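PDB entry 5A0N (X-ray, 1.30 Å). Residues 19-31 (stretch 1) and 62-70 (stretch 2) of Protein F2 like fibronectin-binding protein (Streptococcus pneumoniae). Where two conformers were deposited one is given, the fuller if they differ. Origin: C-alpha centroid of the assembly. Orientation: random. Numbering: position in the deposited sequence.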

ATOM      1  N   TYR A  19      14.538  -3.155   6.527  1.00  9.11           N
ATOM      2  CA  TYR A  19      13.334  -3.937   6.283  1.00  8.81           C
ATOM      3  C   TYR A  19      13.255  -4.339   4.819  1.00  8.40           C
ATOM      4  O   TYR A  19      13.751  -3.607   3.941  1.00  8.85           O
ATOM      5  CB  TYR A  19      12.082  -3.111   6.664  1.00  8.61           C
ATOM      6  CG  TYR A  19      12.062  -2.717   8.133  1.00  7.93           C
ATOM      7  CD1 TYR A  19      12.739  -1.591   8.571  1.00  8.21           C
ATOM      8  CD2 TYR A  19      11.419  -3.498   9.092  1.00  7.95           C
ATOM      9  CE1 TYR A  19      12.805  -1.247   9.898  1.00  9.18           C
ATOM     10  CE2 TYR A  19      11.431  -3.149  10.436  1.00  8.64           C
ATOM     11  CZ  TYR A  19      12.152  -2.037  10.837  1.00  8.83           C
ATOM     12  OH  TYR A  19      12.181  -1.783  12.187  1.00 11.36           O
ATOM     13  N   TYR A  20      12.603  -5.474   4.567  1.00  8.18           N
ATOM     14  CA  TYR A  20      12.354  -6.000   3.235  1.00  8.21           C
ATOM     15  C   TYR A  20      10.843  -6.051   3.031  1.00  7.38           C
ATOM     16  O   TYR A  20      10.078  -5.969   3.993  1.00  8.22           O
ATOM     17  CB  TYR A  20      12.917  -7.413   3.057  1.00  9.08           C
ATOM     18  CG  TYR A  20      14.360  -7.619   3.447  1.00  9.20           C
ATOM     19  CD1 TYR A  20      15.340  -6.635   3.280  1.00 10.33           C
ATOM     20  CD2 TYR A  20      14.761  -8.829   3.960  1.00 10.86           C
ATOM     21  CE1 TYR A  20      16.667  -6.884   3.569  1.00 10.99           C
ATOM     22  CE2 TYR A  20      16.063  -9.091   4.271  1.00 12.12           C
ATOM     23  CZ  TYR A  20      17.038  -8.122   4.075  1.00 12.34           C
ATOM     24  OH  TYR A  20      18.344  -8.373   4.388  1.00 17.20           O
ATOM     25  N   SER A  21      10.413  -6.216   1.778  1.00  7.24           N
ATOM     26  CA  SER A  21       9.001  -6.449   1.509  1.00  7.13           C
ATOM     27  C   SER A  21       8.799  -7.685   0.640  1.00  6.97           C
ATOM     28  O   SER A  21       9.594  -8.003  -0.269  1.00  7.76           O
ATOM     29  CB  SER A  21       8.357  -5.251   0.836  1.00  7.97           C
ATOM     30  OG  SER A  21       7.001  -5.472   0.518  1.00  7.92           O
ATOM     31  N   LEU A  22       7.693  -8.376   0.903  1.00  6.76           N
ATOM     32  CA  LEU A  22       7.285  -9.535   0.133  1.00  6.56           C
ATOM     33  C   LEU A  22       6.731  -9.150  -1.230  1.00  6.78           C
ATOM     34  O   LEU A  22       6.549 -10.027  -2.101  1.00  7.15           O
ATOM     35  CB  LEU A  22       6.262 -10.366   0.904  1.00  6.96           C
ATOM     36  CG  LEU A  22       6.708 -10.830   2.291  1.00  8.05           C
ATOM     37  CD1 LEU A  22       5.669 -11.742   2.910  1.00  9.08           C
ATOM     38  CD2 LEU A  22       8.084 -11.524   2.275  1.00  9.15           C
ATOM     39  N   GLY A  23       6.462  -7.866  -1.459  1.00  6.83           N
ATOM     40  CA  GLY A  23       6.031  -7.415  -2.753  1.00  7.17           C
ATOM     41  C   GLY A  23       4.550  -7.375  -2.953  1.00  7.64           C
ATOM     42  O   GLY A  23       3.774  -7.719  -2.054  1.00  7.64           O
ATOM     43  N   GLN A  24       4.156  -6.964  -4.152  1.00  7.25           N
ATOM     44  CA  GLN A  24       2.747  -6.916  -4.537  1.00  7.80           C
ATOM     45  C   GLN A  24       2.398  -8.297  -5.124  1.00  7.28           C
ATOM     46  O   GLN A  24       2.047  -9.203  -4.352  1.00  9.33           O
ATOM     47  CB  GLN A  24       2.450  -5.731  -5.450  1.00  8.71           C
ATOM     48  CG  GLN A  24       0.952  -5.578  -5.642  1.00  9.38           C
ATOM     49  CD  GLN A  24       0.520  -4.540  -6.641  1.00  8.58           C
ATOM     50  OE1 GLN A  24       1.304  -4.072  -7.459  1.00 11.77           O
ATOM     51  NE2 GLN A  24      -0.760  -4.149  -6.539  1.00  8.51           N
ATOM     52  N   ILE A  25       2.513  -8.505  -6.436  1.00  6.59           N
ATOM     53  CA  ILE A  25       2.361  -9.859  -6.971  1.00  6.69           C
ATOM     54  C   ILE A  25       3.773 -10.378  -7.226  1.00  6.27           C
ATOM     55  O   ILE A  25       4.481  -9.884  -8.112  1.00  6.41           O
ATOM     56  CB  ILE A  25       1.521  -9.946  -8.249  1.00  7.34           C
ATOM     57  CG1 ILE A  25       0.135  -9.388  -8.006  1.00  9.35           C
ATOM     58  CG2 ILE A  25       1.421 -11.401  -8.734  1.00  8.09           C
ATOM     59  CD1 ILE A  25      -0.780  -9.400  -9.221  1.00 10.22           C
ATOM     60  N   GLU A  26       4.230 -11.285  -6.347  1.00  5.93           N
ATOM     61  CA  GLU A  26       5.606 -11.798  -6.434  1.00  6.18           C
ATOM     62  C   GLU A  26       5.612 -13.237  -5.955  1.00  5.98           C
ATOM     63  O   GLU A  26       4.816 -13.658  -5.124  1.00  6.26           O
ATOM     64  CB  GLU A  26       6.596 -11.016  -5.585  1.00  6.75           C
ATOM     65  CG  GLU A  26       6.756  -9.535  -5.905  1.00  7.14           C
ATOM     66  CD  GLU A  26       7.432  -9.223  -7.204  1.00  7.64           C
ATOM     67  OE1 GLU A  26       8.019 -10.127  -7.835  1.00  8.48           O
ATOM     68  OE2 GLU A  26       7.428  -8.044  -7.592  1.00  7.91           O
ATOM     69  N   LYS A  27       6.584 -13.982  -6.448  1.00  6.15           N
ATOM     70  CA  LYS A  27       6.911 -15.290  -5.893  1.00  6.33           C
ATOM     71  C   LYS A  27       7.649 -15.130  -4.577  1.00  6.39           C
ATOM     72  O   LYS A  27       8.551 -14.285  -4.459  1.00  7.05           O
ATOM     73  CB  LYS A  27       7.798 -16.037  -6.871  1.00  6.90           C
ATOM     74  CG  LYS A  27       7.193 -16.321  -8.220  1.00  6.90           C
ATOM     75  CD  LYS A  27       8.166 -17.057  -9.118  1.00  6.86           C
ATOM     76  CE  LYS A  27       7.615 -17.361 -10.485  1.00  7.78           C
ATOM     77  NZ  LYS A  27       8.641 -18.086 -11.295  1.00  7.48           N
ATOM     78  N   LEU A  28       7.286 -15.934  -3.583  0.50  6.70           N
ATOM     79  CA  LEU A  28       8.154 -16.113  -2.417  0.50  6.87           C
ATOM     80  C   LEU A  28       9.298 -17.065  -2.738  0.50  6.47           C
ATOM     81  O   LEU A  28      10.394 -16.904  -2.210  0.50  7.62           O
ATOM     82  CB  LEU A  28       7.409 -16.566  -1.164  0.50  7.74           C
ATOM     83  CG  LEU A  28       6.865 -15.430  -0.292  0.50  9.04           C
ATOM     84  CD1 LEU A  28       5.844 -14.605  -1.060  0.50 11.05           C
ATOM     85  CD2 LEU A  28       6.270 -15.991   1.000  0.50  8.36           C
ATOM     86  N   TYR A  29       9.033 -18.042  -3.614  1.00  6.06           N
ATOM     87  CA  TYR A  29      10.054 -19.016  -4.039  1.00  6.53           C
ATOM     88  C   TYR A  29       9.924 -19.143  -5.547  1.00  5.87           C
ATOM     89  O   TYR A  29       8.808 -19.239  -6.091  1.00  6.49           O
ATOM     90  CB  TYR A  29       9.867 -20.363  -3.296  1.00  7.08           C
ATOM     91  CG  TYR A  29      10.008 -20.176  -1.829  1.00  6.86           C
ATOM     92  CD1 TYR A  29      11.245 -20.047  -1.232  1.00  7.67           C
ATOM     93  CD2 TYR A  29       8.876 -19.976  -1.039  1.00  8.00           C
ATOM     94  CE1 TYR A  29      11.360 -19.772   0.114  1.00  9.19           C
ATOM     95  CE2 TYR A  29       8.991 -19.699   0.304  1.00  9.42           C
ATOM     96  CZ  TYR A  29      10.234 -19.614   0.888  1.00  8.70           C
ATOM     97  OH  TYR A  29      10.336 -19.350   2.233  1.00 11.47           O
ATOM     98  N   SER A  30      11.067 -19.128  -6.223  1.00  5.89           N
ATOM     99  CA  SER A  30      11.108 -18.950  -7.668  1.00  6.26           C
ATOM    100  C   SER A  30      10.497 -20.085  -8.489  1.00  5.87           C
ATOM    101  O   SER A  30      10.140 -19.858  -9.643  1.00  6.81           O
ATOM    102  CB  SER A  30      12.518 -18.683  -8.153  1.00  6.47           C
ATOM    103  OG  SER A  30      13.410 -19.723  -7.762  1.00  6.86           O
ATOM    104  N   ASN A  31      10.361 -21.275  -7.907  1.00  6.20           N
ATOM    105  CA  ASN A  31       9.717 -22.358  -8.619  1.00  6.75           C
ATOM    106  C   ASN A  31       8.210 -22.435  -8.447  1.00  6.71           C
ATOM    107  O   ASN A  31       7.584 -23.331  -9.033  1.00  9.21           O
ATOM    108  CB  ASN A  31      10.353 -23.724  -8.317  1.00  7.16           C
ATOM    109  CG  ASN A  31      10.164 -24.173  -6.898  1.00  9.62           C
ATOM    110  OD1 ASN A  31       9.891 -23.399  -6.002  1.00 10.82           O
ATOM    111  ND2 ASN A  31      10.298 -25.472  -6.705  1.00 14.96           N
ATOM    112  N   ARG A  62      10.948   1.050  -9.144  1.00  6.84           N
ATOM    113  CA  ARG A  62      11.091  -0.399  -8.965  1.00  7.04           C
ATOM    114  C   ARG A  62      10.271  -0.851  -7.769  1.00  6.57           C
ATOM    115  O   ARG A  62      10.099  -0.113  -6.790  1.00  7.51           O
ATOM    116  CB  ARG A  62      12.570  -0.777  -8.766  1.00  8.05           C
ATOM    117  CG  ARG A  62      13.461  -0.444  -9.938  1.00  9.09           C
ATOM    118  CD  ARG A  62      14.921  -0.737  -9.674  1.00  9.47           C
ATOM    119  NE  ARG A  62      15.164  -2.158  -9.478  1.00  8.78           N
ATOM    120  CZ  ARG A  62      16.275  -2.664  -8.971  1.00 10.58           C
ATOM    121  NH1 ARG A  62      17.286  -1.840  -8.672  1.00 12.47           N
ATOM    122  NH2 ARG A  62      16.347  -3.977  -8.748  1.00 10.94           N
ATOM    123  N   PHE A  63       9.724  -2.055  -7.857  1.00  6.38           N
ATOM    124  CA  PHE A  63       8.924  -2.633  -6.771  1.00  6.53           C
ATOM    125  C   PHE A  63       9.771  -3.636  -6.011  1.00  6.12           C
ATOM    126  O   PHE A  63      10.569  -4.368  -6.611  1.00  7.07           O
ATOM    127  CB  PHE A  63       7.690  -3.352  -7.321  1.00  6.39           C
ATOM    128  CG  PHE A  63       6.555  -2.465  -7.777  1.00  6.19           C
ATOM    129  CD1 PHE A  63       6.727  -1.135  -8.184  1.00  7.36           C
ATOM    130  CD2 PHE A  63       5.282  -2.986  -7.828  1.00  8.35           C
ATOM    131  CE1 PHE A  63       5.655  -0.409  -8.629  1.00  7.47           C
ATOM    132  CE2 PHE A  63       4.225  -2.267  -8.273  1.00  8.82           C
ATOM    133  CZ  PHE A  63       4.419  -0.981  -8.698  1.00  8.45           C
ATOM    134  N   PRO A  64       9.570  -3.708  -4.702  1.00  6.17           N
ATOM    135  CA  PRO A  64      10.381  -4.621  -3.880  1.00  6.56           C
ATOM    136  C   PRO A  64       9.891  -6.053  -3.921  1.00  6.34           C
ATOM    137  O   PRO A  64       8.727  -6.329  -4.212  1.00  6.69           O
ATOM    138  CB  PRO A  64      10.237  -4.029  -2.476  1.00  6.37           C
ATOM    139  CG  PRO A  64       8.824  -3.494  -2.507  1.00  6.34           C
ATOM    140  CD  PRO A  64       8.660  -2.901  -3.879  1.00  6.85           C
ATOM    141  N   SER A  65      10.803  -6.967  -3.589  1.00  6.34           N
ATOM    142  CA  SER A  65      10.439  -8.379  -3.542  1.00  6.54           C
ATOM    143  C   SER A  65      11.440  -9.118  -2.656  1.00  6.78           C
ATOM    144  O   SER A  65      12.425  -8.558  -2.196  1.00  7.57           O
ATOM    145  CB  SER A  65      10.439  -8.976  -4.958  1.00  7.56           C
ATOM    146  OG  SER A  65      11.730  -8.892  -5.567  1.00  8.06           O
ATOM    147  N   PHE A  66      11.114 -10.380  -2.410  1.00  7.00           N
ATOM    148  CA  PHE A  66      11.890 -11.224  -1.495  1.00  7.45           C
ATOM    149  C   PHE A  66      11.890 -12.660  -2.006  1.00  7.20           C
ATOM    150  O   PHE A  66      11.824 -13.618  -1.219  1.00  9.60           O
ATOM    151  CB  PHE A  66      11.326 -11.115  -0.080  1.00  7.89           C
ATOM    152  CG  PHE A  66      12.225 -11.667   1.011  1.00  8.13           C
ATOM    153  CD1 PHE A  66      13.522 -11.210   1.164  1.00  9.72           C
ATOM    154  CD2 PHE A  66      11.761 -12.613   1.900  1.00  9.73           C
ATOM    155  CE1 PHE A  66      14.345 -11.688   2.171  1.00 10.86           C
ATOM    156  CE2 PHE A  66      12.577 -13.097   2.931  1.00 10.58           C
ATOM    157  CZ  PHE A  66      13.872 -12.628   3.049  1.00 11.09           C
ATOM    158  N   THR A  67      11.997 -12.834  -3.309  1.00  7.21           N
ATOM    159  CA  THR A  67      11.968 -14.173  -3.873  1.00  6.44           C
ATOM    160  C   THR A  67      13.211 -14.980  -3.456  1.00  6.56           C
ATOM    161  O   THR A  67      14.319 -14.464  -3.519  1.00  7.55           O
ATOM    162  CB  THR A  67      11.870 -14.077  -5.401  1.00  6.57           C
ATOM    163  OG1 THR A  67      10.746 -13.251  -5.762  1.00  7.31           O
ATOM    164  CG2 THR A  67      11.740 -15.450  -6.025  1.00  7.24           C
ATOM    165  N   ASP A  68      12.994 -16.225  -3.028  1.00  7.26           N
ATOM    166  CA  ASP A  68      14.086 -17.081  -2.584  1.00  7.52           C
ATOM    167  C   ASP A  68      14.873 -16.418  -1.457  1.00  8.55           C
ATOM    168  O   ASP A  68      16.068 -16.676  -1.268  1.00 11.29           O
ATOM    169  CB  ASP A  68      15.021 -17.496  -3.738  1.00  8.10           C
ATOM    170  CG  ASP A  68      14.330 -18.324  -4.791  1.00  7.06           C
ATOM    171  OD1 ASP A  68      13.275 -18.938  -4.480  1.00  7.49           O
ATOM    172  OD2 ASP A  68      14.863 -18.400  -5.940  1.00  7.52           O
ATOM    173  N   GLU A  69      14.184 -15.609  -0.659  1.00  9.29           N
ATOM    174  CA  GLU A  69      14.817 -14.882   0.456  1.00 11.92           C
ATOM    175  C   GLU A  69      15.965 -13.987   0.032  1.00 12.21           C
ATOM    176  O   GLU A  69      16.859 -13.682   0.828  1.00 16.10           O
ATOM    177  CB  GLU A  69      15.188 -15.837   1.592  1.00 14.94           C
ATOM    178  CG  GLU A  69      13.999 -16.658   2.050  1.00 15.30           C
ATOM    179  CD  GLU A  69      14.002 -17.022   3.505  1.00 25.21           C
ATOM    180  OE1 GLU A  69      13.556 -16.204   4.355  1.00 44.80           O
ATOM    181  OE2 GLU A  69      14.451 -18.127   3.770  1.00 21.03           O
ATOM    182  N   LYS A  70      15.895 -13.466  -1.183  1.00 10.97           N
ATOM    183  CA  LYS A  70      16.899 -12.513  -1.681  1.00 12.31           C
ATOM    184  C   LYS A  70      16.171 -11.168  -1.779  1.00 11.16           C
ATOM    185  O   LYS A  70      15.279 -10.985  -2.596  1.00 13.15           O
ATOM    186  CB  LYS A  70      17.431 -12.926  -3.064  1.00 13.88           C
ATOM    187  CG  LYS A  70      18.014 -14.327  -3.184  1.00 14.77           C
ATOM    188  CD  LYS A  70      19.184 -14.572  -2.261  1.00 16.18           C
ATOM    189  CE  LYS A  70      19.693 -16.037  -2.266  1.00 22.96           C
ATOM    190  NZ  LYS A  70      18.909 -16.918  -1.298  1.00 27.17           N
TER
HETATM  191  O   HOH W   1      12.481  -6.383  -0.161  1.00  8.59           O
HETATM  192  O   HOH W   2       8.672 -11.797  -2.775  1.00  8.61           O
HETATM  193  O   HOH W   3       6.401  -6.168  -5.792  1.00  7.41           O
HETATM  194  O   HOH W   4      10.847 -15.628   0.262  1.00 15.07           O
HETATM  195  O   HOH W   5      12.528 -19.959   3.398  1.00 18.04           O

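The two stretches run side by side with four direct hydrogen bonds, all between residues 27-30 and 67-68, while ordered waters satisfy much of the remaining backbone. Thr-67 OG1 donates to Lys-27 O (2.8 Å), and Asp-68 N donates to Leu-28 O (2.8 Å), so successive carbonyls are matched by successive residues opposite. Asp-68 then returns the favour: its OD1 accepts from Ser-30 N (2.8 Å) and its OD2 from Ser-30 OG (2.7 Å). A carboxylate suits this place because its two oxygens can take both donors of one serine, whose chi1 of 57° (p) brings the hydroxyl within reach. Thr-67 likewise serves twice, since its CG2 packs 3.9 Å from Ser-30 CB.

Waters bridge backbone groups across the stretches, in places adding a donor to a carbonyl already bonded, as at Leu-28 O. Water 2 accepts from Phe-66 N (2.8 Å) and donates to Leu-22 O (2.8 Å) and Lys-27 O (3.0 Å), giving that last carbonyl a second donor. Water 4 joins two acceptors, Leu-28 O (2.8 Å) and Phe-66 O (2.7 Å), which could not bond each other. Water 3 accepts from Gln-24 N (2.9 Å) and donates to Pro-64 O (2.8 Å) and Glu-26 OE2 (2.8 Å), enlisting the glutamate carboxylate in the bridge.

Apolar packing centres on Phe-66, the residue most covered by the opposing stretch. Its ring, with chi1 at -166° (t), meets Tyr-20 obliquely (CE1 to Tyr-20 CD2, 3.4 Å) and touches Leu-22 (Phe-66 CD2 to Leu-22 CD2, 3.9 Å). Nearby, Pro-64 CG lies 3.8 Å from Ser-21 CB, while Ser-21 OG accepts from Gly-23 N (3.2 Å). Gly-23 fits where a side chain could not: its CA is 3.3 Å from Pro-64 O, and a CB would strike that oxygen and Glu-26 CG; its backbone angles also call for glycine.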